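Local coordinates for protein MIPZ (Caulobacter crescentus, PDB 2XJ9) that is an ATPase that dimerises and binds the nucleoid, forming a gradient that probably positions the division plane by inhibiting cell division elsewhere, at residues A[4-9]-A[107-112]; A[41-46]-A[76-81]; A[88-93]-A[116-121]. The protein carries 1 engineered substitution. One frame throughout, in Å; residues are numbered along the deposited sequence.

Contact 1: residues A[4-9]-A[107-112]; sequences TRVIVV and ILIDTP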
# COMPACT_ATOMS: atom_id res chain seq x y z
N THR A 4 -23.14 -1.24 -20.52
CA THR A 4 -21.70 -1.12 -20.30
C THR A 4 -21.43 -0.39 -19.00
O THR A 4 -21.29 0.82 -18.99
CB THR A 4 -20.99 -0.33 -21.43
OG1 THR A 4 -21.69 -0.51 -22.66
CG2 THR A 4 -19.55 -0.79 -21.59
N ARG A 5 -21.37 -1.14 -17.89
CA ARG A 5 -21.11 -0.54 -16.58
C ARG A 5 -19.62 -0.44 -16.22
O ARG A 5 -18.80 -1.30 -16.58
CB ARG A 5 -21.93 -1.22 -15.49
CG ARG A 5 -23.33 -0.62 -15.42
CD ARG A 5 -24.18 -1.07 -14.23
NE ARG A 5 -23.47 -1.06 -12.99
CZ ARG A 5 -23.44 -1.96 -12.00
NH1 ARG A 5 -24.10 -3.12 -12.00
NH2 ARG A 5 -22.68 -1.66 -10.97
N VAL A 6 -19.28 0.63 -15.52
CA VAL A 6 -17.90 0.95 -15.21
C VAL A 6 -17.62 0.85 -13.72
O VAL A 6 -18.24 1.56 -12.93
CB VAL A 6 -17.55 2.38 -15.63
CG1 VAL A 6 -16.19 2.77 -15.08
CG2 VAL A 6 -17.59 2.52 -17.14
N ILE A 7 -16.68 -0.02 -13.33
CA ILE A 7 -16.30 -0.17 -11.92
C ILE A 7 -14.90 0.38 -11.62
O ILE A 7 -13.91 -0.06 -12.20
CB ILE A 7 -16.32 -1.64 -11.46
CG1 ILE A 7 -17.72 -2.23 -11.70
CG2 ILE A 7 -15.88 -1.73 -10.01
CD1 ILE A 7 -17.77 -3.74 -11.71
N VAL A 8 -14.84 1.33 -10.72
CA VAL A 8 -13.56 1.89 -10.34
C VAL A 8 -13.15 1.44 -8.95
O VAL A 8 -13.85 1.72 -8.00
CB VAL A 8 -13.57 3.41 -10.42
CG1 VAL A 8 -12.49 3.99 -9.54
CG2 VAL A 8 -13.38 3.83 -11.86
N VAL A 9 -12.04 0.72 -8.86
CA VAL A 9 -11.51 0.28 -7.57
C VAL A 9 -10.59 1.35 -6.99
O VAL A 9 -9.57 1.68 -7.57
CB VAL A 9 -10.68 -1.01 -7.71
CG1 VAL A 9 -10.24 -1.44 -6.35
CG2 VAL A 9 -11.48 -2.11 -8.39
N ILE A 107 -16.25 -2.36 -17.51
CA ILE A 107 -14.91 -1.81 -17.51
C ILE A 107 -14.39 -1.73 -16.09
O ILE A 107 -14.89 -0.96 -15.28
CB ILE A 107 -14.82 -0.41 -18.10
CG1 ILE A 107 -14.97 -0.44 -19.61
CG2 ILE A 107 -13.50 0.22 -17.71
CD1 ILE A 107 -16.32 -0.91 -20.08
N LEU A 108 -13.37 -2.54 -15.82
CA LEU A 108 -12.74 -2.57 -14.52
C LEU A 108 -11.52 -1.68 -14.52
O LEU A 108 -10.54 -1.92 -15.24
CB LEU A 108 -12.31 -3.99 -14.17
CG LEU A 108 -12.82 -4.47 -12.83
CD1 LEU A 108 -12.44 -3.49 -11.76
CD2 LEU A 108 -14.31 -4.61 -12.90
N ILE A 109 -11.56 -0.63 -13.71
CA ILE A 109 -10.40 0.23 -13.60
C ILE A 109 -9.74 0.11 -12.24
O ILE A 109 -10.36 0.40 -11.21
CB ILE A 109 -10.77 1.66 -13.85
CG1 ILE A 109 -11.53 1.76 -15.16
CG2 ILE A 109 -9.52 2.50 -13.88
CD1 ILE A 109 -12.09 3.14 -15.46
N ASP A 110 -8.48 -0.33 -12.24
CA ASP A 110 -7.68 -0.34 -11.02
C ASP A 110 -6.88 0.94 -10.91
O ASP A 110 -6.19 1.32 -11.84
CB ASP A 110 -6.74 -1.52 -11.00
CG ASP A 110 -6.05 -1.68 -9.65
OD1 ASP A 110 -6.21 -0.79 -8.78
OD2 ASP A 110 -5.34 -2.68 -9.47
N THR A 111 -6.95 1.61 -9.76
CA THR A 111 -6.21 2.86 -9.61
C THR A 111 -5.05 2.72 -8.63
O THR A 111 -4.99 1.74 -7.89
CB THR A 111 -7.14 4.06 -9.27
OG1 THR A 111 -7.58 3.98 -7.92
CG2 THR A 111 -8.32 4.06 -10.17
N PRO A 112 -4.12 3.69 -8.65
CA PRO A 112 -2.89 3.68 -7.84
C PRO A 112 -3.16 4.34 -6.49
O PRO A 112 -4.23 4.92 -6.30
CB PRO A 112 -1.91 4.53 -8.67
CG PRO A 112 -2.74 5.20 -9.76
CD PRO A 112 -4.19 4.91 -9.47
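Thr111 reaches back to the end of the neighbouring strand, its OG1 giving a hydrogen bond of 3.1 Å to Val9 O, in the carbonyl plane and on a lone pair. Its chi1 of 74° sets OG1 between the backbone N and the carbonyl carbon; Thr111 N adds a weak bond to the same oxygen. An alanine here would probably leave Val9 O with only that weak backbone bond from this residue and loosen the strand end, with the methyl beside Val8 CG1 gone too. Further back the backbones pair in parallel: Ile107 N to Arg5 O, Ile7 N to Ile107 O at 2.8 Å, Ile109 N to Ile7 O at 2.9 Å, and Val9 N to Ile109 O. Strands 5-9 and 106-110 are neighbours in the middle of the parallel sheet of a P-loop ATPase, 5-9 running into the phosphate-binding loop and 106-110 ending at Asp110, at the place consistent with the Walker B aspartate. On one face Ile109 CD1 touches Val8 CG2 (3.9 Å) and Val6 CG1; on the other Leu108 spreads CD2 to Ile7 CD1 and CD1 to Val9 CG2 (3.8 Å). Asp110 OD2 hydrogen-bonds Ser19 OG, a magnesium-site residue, and helix 18-30 covers Val9 and Leu108.

Contact 2: residues A[41-46]-A[76-81]; sequences LALRQR and DNDVAL. Engineered in segment 41-46: Ala42 (natural residue Asp). With AGS (phosphothiophosphoric acid-adenylate ester), chain D.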
# COMPACT_ATOMS: atom_id res chain seq x y z
N LEU A 41 -4.40 1.93 -14.18
CA LEU A 41 -3.84 3.28 -14.13
C LEU A 41 -2.68 3.45 -13.15
O LEU A 41 -2.24 4.58 -12.91
CB LEU A 41 -4.92 4.28 -13.74
CG LEU A 41 -6.22 4.23 -14.51
CD1 LEU A 41 -6.98 5.49 -14.24
CD2 LEU A 41 -5.93 4.07 -15.98
N ALA A 42 -2.20 2.36 -12.55
CA ALA A 42 -0.94 2.40 -11.83
C ALA A 42 0.18 2.23 -12.87
O ALA A 42 0.60 1.12 -13.18
CB ALA A 42 -0.88 1.32 -10.77
N LEU A 43 0.64 3.35 -13.42
CA LEU A 43 1.38 3.30 -14.66
C LEU A 43 2.69 2.58 -14.50
O LEU A 43 3.08 1.82 -15.38
CB LEU A 43 1.59 4.69 -15.23
CG LEU A 43 0.29 5.27 -15.79
CD1 LEU A 43 0.42 6.74 -16.15
CD2 LEU A 43 -0.15 4.46 -16.96
N ARG A 44 3.37 2.80 -13.37
CA ARG A 44 4.63 2.09 -13.08
C ARG A 44 4.41 0.66 -12.54
O ARG A 44 4.89 -0.31 -13.15
CB ARG A 44 5.53 2.90 -12.14
CG ARG A 44 5.54 4.37 -12.45
CD ARG A 44 6.93 4.98 -12.54
NE ARG A 44 7.85 4.46 -11.59
CZ ARG A 44 9.15 4.17 -11.71
NH1 ARG A 44 9.86 4.32 -12.82
NH2 ARG A 44 9.73 3.70 -10.62
N GLN A 45 3.70 0.53 -11.42
CA GLN A 45 3.52 -0.79 -10.81
C GLN A 45 2.78 -1.75 -11.73
O GLN A 45 3.26 -2.85 -11.97
CB GLN A 45 2.73 -0.71 -9.52
CG GLN A 45 3.38 0.06 -8.43
CD GLN A 45 2.77 -0.28 -7.10
OE1 GLN A 45 2.80 0.52 -6.17
NE2 GLN A 45 2.19 -1.48 -7.01
N ARG A 46 1.61 -1.32 -12.19
CA ARG A 46 0.87 -2.05 -13.19
C ARG A 46 0.54 -3.45 -12.73
O ARG A 46 0.69 -4.41 -13.50
CB ARG A 46 1.67 -2.11 -14.48
CG ARG A 46 1.78 -0.78 -15.15
CD ARG A 46 2.81 -0.81 -16.25
NE ARG A 46 2.72 -2.02 -17.08
CZ ARG A 46 1.74 -2.26 -17.95
NH1 ARG A 46 0.74 -1.39 -18.08
NH2 ARG A 46 1.75 -3.38 -18.66
N ASP A 76 2.51 1.97 -25.47
CA ASP A 76 3.18 0.73 -25.84
C ASP A 76 4.17 0.49 -24.74
O ASP A 76 4.83 -0.55 -24.68
CB ASP A 76 3.91 0.88 -27.17
CG ASP A 76 3.14 1.75 -28.17
OD1 ASP A 76 3.51 2.94 -28.30
OD2 ASP A 76 2.18 1.26 -28.80
N ASN A 77 4.24 1.48 -23.85
CA ASN A 77 5.09 1.45 -22.67
C ASN A 77 4.60 2.48 -21.64
O ASN A 77 4.87 3.68 -21.77
CB ASN A 77 6.54 1.74 -23.07
CG ASN A 77 7.48 1.72 -21.89
OD1 ASN A 77 7.20 2.28 -20.83
ND2 ASN A 77 8.62 1.06 -22.06
N ASP A 78 3.88 2.00 -20.62
CA ASP A 78 3.23 2.89 -19.65
C ASP A 78 4.19 3.35 -18.57
O ASP A 78 4.04 4.45 -18.01
CB ASP A 78 2.01 2.23 -19.01
CG ASP A 78 1.07 1.60 -20.03
OD1 ASP A 78 -0.17 1.82 -19.91
OD2 ASP A 78 1.56 0.89 -20.94
N VAL A 79 5.16 2.49 -18.25
CA VAL A 79 6.17 2.85 -17.28
C VAL A 79 6.80 4.14 -17.78
O VAL A 79 7.04 5.07 -17.00
CB VAL A 79 7.24 1.75 -17.13
CG1 VAL A 79 8.44 2.28 -16.37
CG2 VAL A 79 6.65 0.55 -16.42
N ALA A 80 7.03 4.20 -19.09
CA ALA A 80 7.58 5.38 -19.78
C ALA A 80 6.60 6.53 -19.75
O ALA A 80 6.96 7.64 -19.39
CB ALA A 80 7.92 5.03 -21.21
N LEU A 81 5.35 6.25 -20.14
CA LEU A 81 4.27 7.23 -20.07
C LEU A 81 4.11 7.88 -18.69
O LEU A 81 3.64 9.02 -18.58
CB LEU A 81 2.94 6.60 -20.50
CG LEU A 81 1.76 7.57 -20.42
CD1 LEU A 81 2.12 8.89 -21.07
CD2 LEU A 81 0.54 6.99 -21.06
PG AGS D . -1.02 -0.10 -4.14
S1G AGS D . -1.12 1.28 -3.50
O2G AGS D . 0.38 -0.68 -4.23
O3G AGS D . -1.75 -0.29 -5.46
PB AGS D . -3.08 -2.01 -3.55
O1B AGS D . -4.28 -1.29 -2.97
O2B AGS D . -2.94 -2.41 -5.00
O3B AGS D . -1.81 -1.11 -3.14
PA AGS D . -2.70 -4.81 -3.14
O1A AGS D . -3.94 -5.29 -3.86
O2A AGS D . -1.38 -4.93 -3.81
O3A AGS D . -2.90 -3.31 -2.64
O5' AGS D . -2.62 -5.50 -1.70
C5' AGS D . -1.55 -5.18 -0.83
C4' AGS D . -0.78 -6.45 -0.43
O4' AGS D . -1.71 -7.25 0.26
C3' AGS D . -0.32 -7.33 -1.58
O3' AGS D . 0.87 -7.99 -1.19
C2' AGS D . -1.37 -8.40 -1.77
O2' AGS D . -0.73 -9.58 -2.28
C1' AGS D . -1.89 -8.52 -0.36
N9 AGS D . -3.34 -8.74 -0.10
C8 AGS D . -4.33 -7.85 -0.33
N7 AGS D . -5.54 -8.35 0.08
C5 AGS D . -5.29 -9.57 0.59
C6 AGS D . -6.09 -10.62 1.20
N6 AGS D . -7.42 -10.46 1.32
N1 AGS D . -5.44 -11.73 1.61
C2 AGS D . -4.11 -11.91 1.49
N3 AGS D . -3.32 -10.99 0.94
C4 AGS D . -3.84 -9.82 0.49
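Leu43 and Asp78 both carry CG anti to the carbonyl carbon (chi1 -72° and -50°), and the two side chains cross at about a right angle. Leu43 CD2 lies 3.7 Å from Asp78 CB, so the methylene of the aspartate takes the leucine most closely, with OD1 next to it. Arg46 starts in the same way, but a bend at chi3 (43°) turns NE, and the rest of the chain comes across Asp78 at about a right angle. NH1 of Arg46 ends 3.6 Å from Asp78 CG and 3.7 Å from Asp78 OD2. This is a long salt bridge in which the oxygen lies well out of the guanidinium plane, so charge attracts without an N-H aimed at it. Each group has a stronger partner elsewhere: Arg46 NH2 bridges to Glu53, and Asp78 OD1 accepts from Leu74 N. Beside the arginine, Val79 CG2 touches Arg44 O at 3.8 Å. Arg44 has its guanidinium near Val79 CG1, but NH2 makes a salt bridge to Glu12 of the second subunit. Helix 78-81 thus backs a loop that faces the dimer partner. Gln45, in the nucleotide pocket, approaches O2G of the ATP analogue; Ala42 is an engineered replacement of aspartate. The loop follows strand 36-40 and runs up to Thr47 of the magnesium site, a position consistent with the first switch region of the MinD/ParA-type, deviant Walker A ATPases.

Contact 3: residues A[88-93]-A[116-121]; sequences EQVAGF and SAITRM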
# COMPACT_ATOMS: atom_id res chain seq x y z
N GLU A 88 -0.64 13.97 -21.61
CA GLU A 88 -0.40 12.79 -22.43
C GLU A 88 -0.98 11.54 -21.79
O GLU A 88 -1.46 10.64 -22.48
CB GLU A 88 1.09 12.59 -22.70
CG GLU A 88 1.66 13.49 -23.77
CD GLU A 88 3.13 13.17 -24.06
OE1 GLU A 88 3.93 14.13 -24.12
OE2 GLU A 88 3.47 11.97 -24.22
N GLN A 89 -0.93 11.48 -20.46
CA GLN A 89 -1.48 10.33 -19.74
C GLN A 89 -2.98 10.29 -19.95
O GLN A 89 -3.53 9.26 -20.35
CB GLN A 89 -1.16 10.41 -18.25
CG GLN A 89 0.29 10.16 -17.91
CD GLN A 89 0.63 10.60 -16.52
OE1 GLN A 89 -0.22 10.55 -15.63
NE2 GLN A 89 1.86 11.04 -16.32
N VAL A 90 -3.63 11.43 -19.69
CA VAL A 90 -5.06 11.59 -19.93
C VAL A 90 -5.46 11.22 -21.35
O VAL A 90 -6.48 10.57 -21.55
CB VAL A 90 -5.47 13.02 -19.71
CG1 VAL A 90 -6.96 13.16 -19.97
CG2 VAL A 90 -5.10 13.44 -18.31
N ALA A 91 -4.67 11.65 -22.33
CA ALA A 91 -4.93 11.31 -23.73
C ALA A 91 -4.95 9.80 -23.92
O ALA A 91 -5.86 9.27 -24.56
CB ALA A 91 -3.91 11.95 -24.64
N GLY A 92 -3.94 9.12 -23.36
CA GLY A 92 -3.86 7.66 -23.34
C GLY A 92 -5.06 6.99 -22.70
O GLY A 92 -5.62 6.05 -23.25
N PHE A 93 -5.47 7.48 -21.53
CA PHE A 93 -6.68 7.00 -20.88
C PHE A 93 -7.84 7.05 -21.87
O PHE A 93 -8.43 6.02 -22.20
CB PHE A 93 -7.00 7.84 -19.63
CG PHE A 93 -8.15 7.34 -18.81
CD1 PHE A 93 -8.60 6.04 -18.94
CD2 PHE A 93 -8.80 8.18 -17.92
CE1 PHE A 93 -9.67 5.58 -18.20
CE2 PHE A 93 -9.87 7.73 -17.17
CZ PHE A 93 -10.31 6.43 -17.31
N SER A 116 -3.86 11.64 -9.01
CA SER A 116 -3.45 11.97 -10.38
C SER A 116 -4.63 12.39 -11.23
O SER A 116 -5.79 12.27 -10.83
CB SER A 116 -2.71 10.80 -11.04
OG SER A 116 -3.51 9.63 -11.12
N ALA A 117 -4.33 12.89 -12.42
CA ALA A 117 -5.39 13.36 -13.29
C ALA A 117 -6.24 12.18 -13.71
O ALA A 117 -7.47 12.18 -13.55
CB ALA A 117 -4.81 14.06 -14.51
N ILE A 118 -5.59 11.15 -14.25
CA ILE A 118 -6.34 10.02 -14.76
C ILE A 118 -7.14 9.36 -13.64
O ILE A 118 -8.28 8.95 -13.82
CB ILE A 118 -5.44 9.03 -15.47
CG1 ILE A 118 -4.35 8.52 -14.54
CG2 ILE A 118 -4.80 9.70 -16.67
CD1 ILE A 118 -3.42 7.52 -15.21
N THR A 119 -6.55 9.28 -12.46
CA THR A 119 -7.31 8.80 -11.32
C THR A 119 -8.58 9.62 -11.09
O THR A 119 -9.66 9.05 -11.02
CB THR A 119 -6.45 8.77 -10.07
OG1 THR A 119 -5.85 7.48 -9.98
CG2 THR A 119 -7.30 9.02 -8.83
N ARG A 120 -8.46 10.94 -10.98
CA ARG A 120 -9.63 11.78 -10.79
C ARG A 120 -10.66 11.66 -11.93
O ARG A 120 -11.86 11.79 -11.73
CB ARG A 120 -9.21 13.24 -10.68
CG ARG A 120 -8.14 13.51 -9.66
CD ARG A 120 -8.57 14.73 -8.90
NE ARG A 120 -7.81 14.92 -7.71
CZ ARG A 120 -8.13 14.84 -6.42
NH1 ARG A 120 -9.35 14.59 -5.94
NH2 ARG A 120 -7.14 15.05 -5.59
N MET A 121 -10.16 11.43 -13.14
CA MET A 121 -11.01 11.29 -14.31
C MET A 121 -11.83 10.02 -14.22
O MET A 121 -12.95 9.96 -14.72
CB MET A 121 -10.17 11.23 -15.58
CG MET A 121 -9.64 12.56 -16.05
SD MET A 121 -10.21 12.77 -17.73
CE MET A 121 -9.60 11.28 -18.50
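Met121 folds its tip against the Phe93 ring, its CE lying obliquely to it, nearest CD2 at 3.3 Å, while its CB sits at the ring edge, in plane, 3.9 Å from Phe93 CE2. The two side chains run alongside one another, pointing opposite ways. Bends at chi2 and chi3 of Met121 (-124° and -55°) bring SD and then CE round, so that CE meets Val90 CG1 as well, at 3.6 Å; there the two side chains cross at about a right angle. The methyl is thus shared by two residues of helix 86-103 that lie almost one turn apart. Val90 splits its work between its branches: CG1 takes the methionine, and CG2 goes to Ala117 CB at 3.9 Å and to Ile118 CG2. Ile118 comes in with CG2 leading, up against the helix backbone, 3.7 Å from Val90 N and 3.8 Å from Gln89 C, with Phe93 CB beyond at 4.1 Å. Its other branch heads toward Leu43 of the loop 41-46.

The segment axes pass 9.5 Å apart at an angle of 39°, and Ser116 stands at the N-cap of the second helix, its OG accepting a weak bond from Thr119 N. Glu86 OE1 accepts a weak bond from Ala117 N. Both helices pack on the same face of the central sheet, the one bearing Val6, Val8 and Ile107, and strand 106-110 links them in the chain. Charged groups are paired away from the interface, Glu88 with Arg84 and Arg120 with Asp115. The contact itself rests on methyls, a thioether and one aromatic ring, so the fit probably depends on shape and on burial of apolar surface, without directional bonds between the segments.

The three contacts make one connected patch. The centres of contacts 1 and 2 are 17 Å apart, those of contacts 1 and 3 are 13 Å apart, and those of contacts 2 and 3 are 12 Å apart. Contacts 1 and 2 both border the nucleotide site: the side chain of Asp110 is about 5 Å from the magnesium ion and from the nucleotide, and Gln45 of contact 2 lies in the nucleotide pocket. Contact 1 passes straight to contact 2 through a probable hydrogen bond, Leu41 N to Asp110 O, 3.0 Å. Leu43 then joins contact 2 to contact 3, its CD1 4.0 Å from Ile118 CD1, and Phe93 CZ of contact 3 rests 4.2 Å from Ile109 CD1. Contact 3 is more remote, Ile118 being about 13 Å from the nucleotide.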